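Local coordinates for hydrolase, isochorismatase family (Pseudomonas putida, PDB 4L07), which probably hydrolyses the amide of maleamate to maleate and ammonia, as a maleamate amidase of the isochorismatase family, at residues A[152-157]-A[162-167]; A[166-171]-A[181-186]. All blocks are in the same frame, centred on the assembly; numbering follows the deposited sequence.

Contact 1. Residues A[152-157]-A[162-167]; sequences ATVVDA and FKVLVP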
loop_
_atom_site.group_PDB
_atom_site.type_symbol
_atom_site.label_atom_id
_atom_site.label_comp_id
_atom_site.label_asym_id
_atom_site.label_seq_id
_atom_site.Cartn_x
_atom_site.Cartn_y
_atom_site.Cartn_z
ATOM N N ALA A 152 4.325 5.159 -14.524
ATOM C CA ALA A 152 4.040 4.956 -13.096
ATOM C C ALA A 152 3.501 3.553 -12.819
ATOM O O ALA A 152 3.859 2.912 -11.811
ATOM C CB ALA A 152 3.071 6.022 -12.588
ATOM N N THR A 153 2.641 3.075 -13.716
ATOM C CA THR A 153 2.036 1.743 -13.606
ATOM C C THR A 153 3.098 0.663 -13.784
ATOM O O THR A 153 3.093 -0.352 -13.074
ATOM C CB THR A 153 0.899 1.580 -14.644
ATOM O OG1 THR A 153 -0.141 2.512 -14.334
ATOM C CG2 THR A 153 0.315 0.161 -14.647
ATOM N N VAL A 154 4.016 0.907 -14.717
ATOM C CA VAL A 154 5.101 -0.024 -15.015
ATOM C C VAL A 154 6.034 -0.177 -13.818
ATOM O O VAL A 154 6.344 -1.300 -13.423
ATOM C CB VAL A 154 5.876 0.399 -16.282
ATOM C CG1 VAL A 154 7.223 -0.317 -16.388
ATOM C CG2 VAL A 154 5.025 0.112 -17.508
ATOM N N VAL A 155 6.447 0.946 -13.231
ATOM C CA VAL A 155 7.292 0.917 -12.031
ATOM C C VAL A 155 6.615 0.136 -10.914
ATOM O O VAL A 155 7.228 -0.755 -10.313
ATOM C CB VAL A 155 7.683 2.335 -11.561
ATOM C CG1 VAL A 155 8.341 2.295 -10.184
ATOM C CG2 VAL A 155 8.610 2.981 -12.580
ATOM N N ASP A 156 5.347 0.447 -10.649
ATOM C CA ASP A 156 4.604 -0.278 -9.618
ATOM C C ASP A 156 4.407 -1.763 -9.904
ATOM O O ASP A 156 4.457 -2.574 -8.973
ATOM C CB ASP A 156 3.262 0.394 -9.314
ATOM C CG ASP A 156 3.340 1.334 -8.119
ATOM O OD1 ASP A 156 4.403 1.399 -7.464
ATOM O OD2 ASP A 156 2.337 2.018 -7.828
ATOM N N ALA A 157 4.183 -2.121 -11.167
ATOM C CA ALA A 157 4.009 -3.531 -11.538
ATOM C C ALA A 157 5.235 -4.381 -11.184
ATOM O O ALA A 157 5.096 -5.436 -10.547
ATOM C CB ALA A 157 3.663 -3.674 -13.019
ATOM N N PHE A 162 5.579 -8.468 -10.365
ATOM C CA PHE A 162 5.204 -8.934 -11.708
ATOM C C PHE A 162 6.231 -8.537 -12.756
ATOM O O PHE A 162 6.781 -7.443 -12.711
ATOM C CB PHE A 162 3.818 -8.414 -12.109
ATOM C CG PHE A 162 2.770 -8.656 -11.063
ATOM C CD1 PHE A 162 2.182 -9.905 -10.933
ATOM C CD2 PHE A 162 2.394 -7.638 -10.189
ATOM C CE1 PHE A 162 1.224 -10.139 -9.953
ATOM C CE2 PHE A 162 1.445 -7.866 -9.204
ATOM C CZ PHE A 162 0.862 -9.122 -9.086
ATOM N N LYS A 163 6.487 -9.446 -13.692
ATOM C CA LYS A 163 7.319 -9.146 -14.854
ATOM C C LYS A 163 6.515 -8.259 -15.793
ATOM O O LYS A 163 5.290 -8.407 -15.900
ATOM C CB LYS A 163 7.747 -10.436 -15.541
ATOM C CG LYS A 163 8.724 -11.250 -14.702
ATOM C CD LYS A 163 8.634 -12.732 -15.008
ATOM C CE LYS A 163 9.713 -13.511 -14.265
ATOM N NZ LYS A 163 11.044 -13.378 -14.926
ATOM N N VAL A 164 7.199 -7.338 -16.469
ATOM C CA VAL A 164 6.515 -6.301 -17.234
ATOM C C VAL A 164 6.964 -6.222 -18.687
ATOM O O VAL A 164 8.167 -6.151 -18.980
ATOM C CB VAL A 164 6.690 -4.907 -16.589
ATOM C CG1 VAL A 164 5.971 -3.835 -17.396
ATOM C CG2 VAL A 164 6.152 -4.905 -15.171
ATOM N N LEU A 165 5.976 -6.210 -19.579
ATOM C CA LEU A 165 6.197 -5.973 -21.004
ATOM C C LEU A 165 5.422 -4.734 -21.443
ATOM O O LEU A 165 4.259 -4.553 -21.072
ATOM C CB LEU A 165 5.732 -7.189 -21.818
ATOM C CG LEU A 165 6.260 -8.572 -21.403
ATOM C CD1 LEU A 165 5.612 -9.666 -22.245
ATOM C CD2 LEU A 165 7.781 -8.648 -21.525
ATOM N N VAL A 166 6.065 -3.881 -22.236
ATOM C CA VAL A 166 5.421 -2.671 -22.721
ATOM C C VAL A 166 5.519 -2.549 -24.249
ATOM O O VAL A 166 6.593 -2.266 -24.780
ATOM C CB VAL A 166 5.950 -1.402 -21.995
ATOM C CG1 VAL A 166 7.461 -1.329 -22.041
ATOM C CG2 VAL A 166 5.334 -0.132 -22.565
ATOM N N PRO A 167 4.398 -2.788 -24.954
ATOM C CA PRO A 167 4.384 -2.548 -26.400
ATOM C C PRO A 167 4.332 -1.053 -26.688
ATOM O O PRO A 167 3.320 -0.399 -26.433
ATOM C CB PRO A 167 3.105 -3.252 -26.870
ATOM C CG PRO A 167 2.237 -3.347 -25.660
ATOM C CD PRO A 167 3.163 -3.441 -24.482
#

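Contact 2. Residues A[166-171]-A[181-186]; sequences VPADCC and ASLYDI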
loop_
_atom_site.group_PDB
_atom_site.type_symbol
_atom_site.label_atom_id
_atom_site.label_comp_id
_atom_site.label_asym_id
_atom_site.label_seq_id
_atom_site.Cartn_x
_atom_site.Cartn_y
_atom_site.Cartn_z
ATOM N N VAL A 166 6.065 -3.881 -22.236
ATOM C CA VAL A 166 5.421 -2.671 -22.721
ATOM C C VAL A 166 5.519 -2.549 -24.249
ATOM O O VAL A 166 6.593 -2.266 -24.780
ATOM C CB VAL A 166 5.950 -1.402 -21.995
ATOM C CG1 VAL A 166 7.461 -1.329 -22.041
ATOM C CG2 VAL A 166 5.334 -0.132 -22.565
ATOM N N PRO A 167 4.398 -2.788 -24.954
ATOM C CA PRO A 167 4.384 -2.548 -26.400
ATOM C C PRO A 167 4.332 -1.053 -26.688
ATOM O O PRO A 167 3.320 -0.399 -26.433
ATOM C CB PRO A 167 3.105 -3.252 -26.870
ATOM C CG PRO A 167 2.237 -3.347 -25.660
ATOM C CD PRO A 167 3.163 -3.441 -24.482
ATOM N N ALA A 168 5.436 -0.524 -27.213
ATOM C CA ALA A 168 5.605 0.912 -27.434
ATOM C C ALA A 168 4.520 1.495 -28.337
ATOM O O ALA A 168 4.082 2.631 -28.140
ATOM C CB ALA A 168 6.989 1.196 -28.007
ATOM N N ASP A 169 4.076 0.699 -29.309
ATOM C CA ASP A 169 3.040 1.132 -30.247
ATOM C C ASP A 169 1.627 1.107 -29.650
ATOM O O ASP A 169 0.649 1.344 -30.358
ATOM C CB ASP A 169 3.115 0.334 -31.564
ATOM C CG ASP A 169 2.875 -1.155 -31.375
ATOM O OD1 ASP A 169 2.384 -1.798 -32.329
ATOM O OD2 ASP A 169 3.176 -1.696 -30.291
ATOM N N CYS A 170 1.533 0.829 -28.347
ATOM C CA CYS A 170 0.269 0.867 -27.605
ATOM C C CYS A 170 0.258 1.971 -26.547
ATOM O O CYS A 170 -0.699 2.107 -25.773
ATOM C CB CYS A 170 0.034 -0.472 -26.914
ATOM S SG CYS A 170 -0.283 -1.821 -28.055
ATOM N N CYS A 171 1.330 2.754 -26.526
ATOM C CA CYS A 171 1.501 3.815 -25.552
ATOM C C CYS A 171 1.441 5.166 -26.250
ATOM O O CYS A 171 2.185 5.409 -27.202
ATOM C CB CYS A 171 2.832 3.628 -24.822
ATOM S SG CYS A 171 2.914 2.114 -23.829
ATOM N N ALA A 181 11.877 9.285 -23.431
ATOM C CA ALA A 181 12.612 9.251 -22.171
ATOM C C ALA A 181 12.087 8.152 -21.254
ATOM O O ALA A 181 12.871 7.423 -20.653
ATOM C CB ALA A 181 12.554 10.602 -21.475
ATOM N N SER A 182 10.765 8.020 -21.154
ATOM C CA SER A 182 10.198 6.982 -20.291
ATOM C C SER A 182 10.421 5.574 -20.833
ATOM O O SER A 182 10.699 4.659 -20.065
ATOM C CB SER A 182 8.722 7.236 -19.976
ATOM O OG SER A 182 8.621 8.002 -18.779
ATOM N N LEU A 183 10.323 5.403 -22.148
ATOM C CA LEU A 183 10.590 4.096 -22.748
ATOM C C LEU A 183 12.033 3.678 -22.522
ATOM O O LEU A 183 12.309 2.505 -22.304
ATOM C CB LEU A 183 10.250 4.075 -24.242
ATOM C CG LEU A 183 8.754 4.129 -24.576
ATOM C CD1 LEU A 183 8.571 4.130 -26.088
ATOM C CD2 LEU A 183 7.972 2.988 -23.931
ATOM N N TYR A 184 12.943 4.649 -22.549
ATOM C CA TYR A 184 14.348 4.369 -22.256
ATOM C C TYR A 184 14.514 3.885 -20.816
ATOM O O TYR A 184 15.111 2.827 -20.576
ATOM C CB TYR A 184 15.234 5.592 -22.519
ATOM C CG TYR A 184 16.680 5.358 -22.120
ATOM C CD1 TYR A 184 17.531 4.609 -22.933
ATOM C CD2 TYR A 184 17.188 5.866 -20.921
ATOM C CE1 TYR A 184 18.851 4.379 -22.573
ATOM C CE2 TYR A 184 18.509 5.642 -20.551
ATOM C CZ TYR A 184 19.335 4.902 -21.384
ATOM O OH TYR A 184 20.644 4.669 -21.039
ATOM N N ASP A 185 13.981 4.651 -19.866
ATOM C CA ASP A 185 14.074 4.278 -18.452
ATOM C C ASP A 185 13.459 2.911 -18.174
ATOM O O ASP A 185 14.005 2.129 -17.390
ATOM C CB ASP A 185 13.411 5.326 -17.556
ATOM C CG ASP A 185 14.192 6.633 -17.472
ATOM O OD1 ASP A 185 15.361 6.725 -17.936
ATOM O OD2 ASP A 185 13.614 7.583 -16.916
ATOM N N ILE A 186 12.307 2.641 -18.791
ATOM C CA ILE A 186 11.639 1.351 -18.639
ATOM C C ILE A 186 12.531 0.210 -19.148
ATOM O O ILE A 186 12.808 -0.731 -18.408
ATOM C CB ILE A 186 10.243 1.334 -19.308
ATOM C CG1 ILE A 186 9.283 2.248 -18.535
ATOM C CG2 ILE A 186 9.691 -0.086 -19.369
ATOM C CD1 ILE A 186 8.054 2.670 -19.326
#

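Contact 1. Residues A[152-157]-A[162-167]
The backbone N of F162 donates a hydrogen bond of 3.1 Å to the carbonyl O of A157, the one hydrogen bond between the two segments. It is fairly straight, with an N-H...O angle of 154°, and the donor sits 25° off the plane of the A157 carbonyl. Joining a carbonyl of the last helical turn to the N-H five residues on, it has the six-to-one spacing found in Schellman motifs and closes the turn that leads from helix to strand. The F162 side chain crowds the same oxygen. Its CG lies beside its own backbone N, chi1 -50°, which brings the ring round to that side; ring atom CD2 comes within 3.5 Å of A157 O, the oxygen lying off the ring's edge close to its plane.

Further along, the contact is purely apolar. V164 points at the helix and splits its two methyls between residues on the same helical face. CG2 presses on the CB of A157 at 3.5 Å, while CG1 reaches CG1 of V154 at 3.9 Å and lies 4.1 Å from V154 CG2, the two valines meeting at a slant. With an alanine in place of V164 both methyls go, which is likely to leave a gap under the helix and V154 and A157 without their partner on this strand.

Both segments belong to the beta-alpha-beta unit of strand 138-144, helix 146-159 and strand 163-172 in the parallel sheet. V139 of the neighbouring strand touches both A157 and V164, and V141 supports V154. K163 makes a salt bridge to E84 of the second subunit, whereas L165 packs on I199 and W202 of helix 196-207.

Contact 2. Residues A[166-171]-A[181-186]
V166 and I186 meet methyl to methyl, CG1 of the valine 3.7 Å from CG2 of the isoleucine, and this is the closest approach between strand and helix here. V166 is the forked bump on the strand. Its CG1 holds the position between backbone N and carbonyl carbon, chi1 52°, which sends that methyl to I186 and turns CG2 toward L183. The valine thus faces two helix residues that are three apart, nearly one turn, with CG1 close against I186 and CG2 lying along the L183 side. There the fit is slacker: V166 CG2 is 4.3 Å from L183 CD2.

L183 returns the pattern from the helix. Its branched end spans V166 and A168, two residues apart on the chain, with CD2 near the valine and CD1 lying 3.8 Å from A168 CB. A168 begins a short 3-10 segment, and its small methyl leaves room for the leucine tip to come up beside it. No hydrogen bond crosses between the segments; the contact is made by methyl packing.

The pieces belong to the beta-alpha-beta unit of strand 163-172, helix 176-189 and strand 192-194. V193 touches V166, A168, L183 and I186 alike, so the last strand helps to floor this seam. From helix 146-159, T146 packs on L183.

Contacts 1 and 2 belong to successive beta-alpha-beta units of one parallel beta sheet: each sets a helix against strand 163-172, which they share through V166 and P167. Contact 1 is wholly buried and covers 229 Å², combining methyl packing with a backbone bond that closes the tight turn between helix and strand. Contact 2, on the helix that leads to the outermost strand 192-194, is partly buried, smaller at 171 Å² and entirely apolar. The seams merge where V154 CG1 meets I186 CG2 at 3.9 Å. Polar links between the two helices come from R151, which binds S182 and D185, and both contacts lie close to the second subunit.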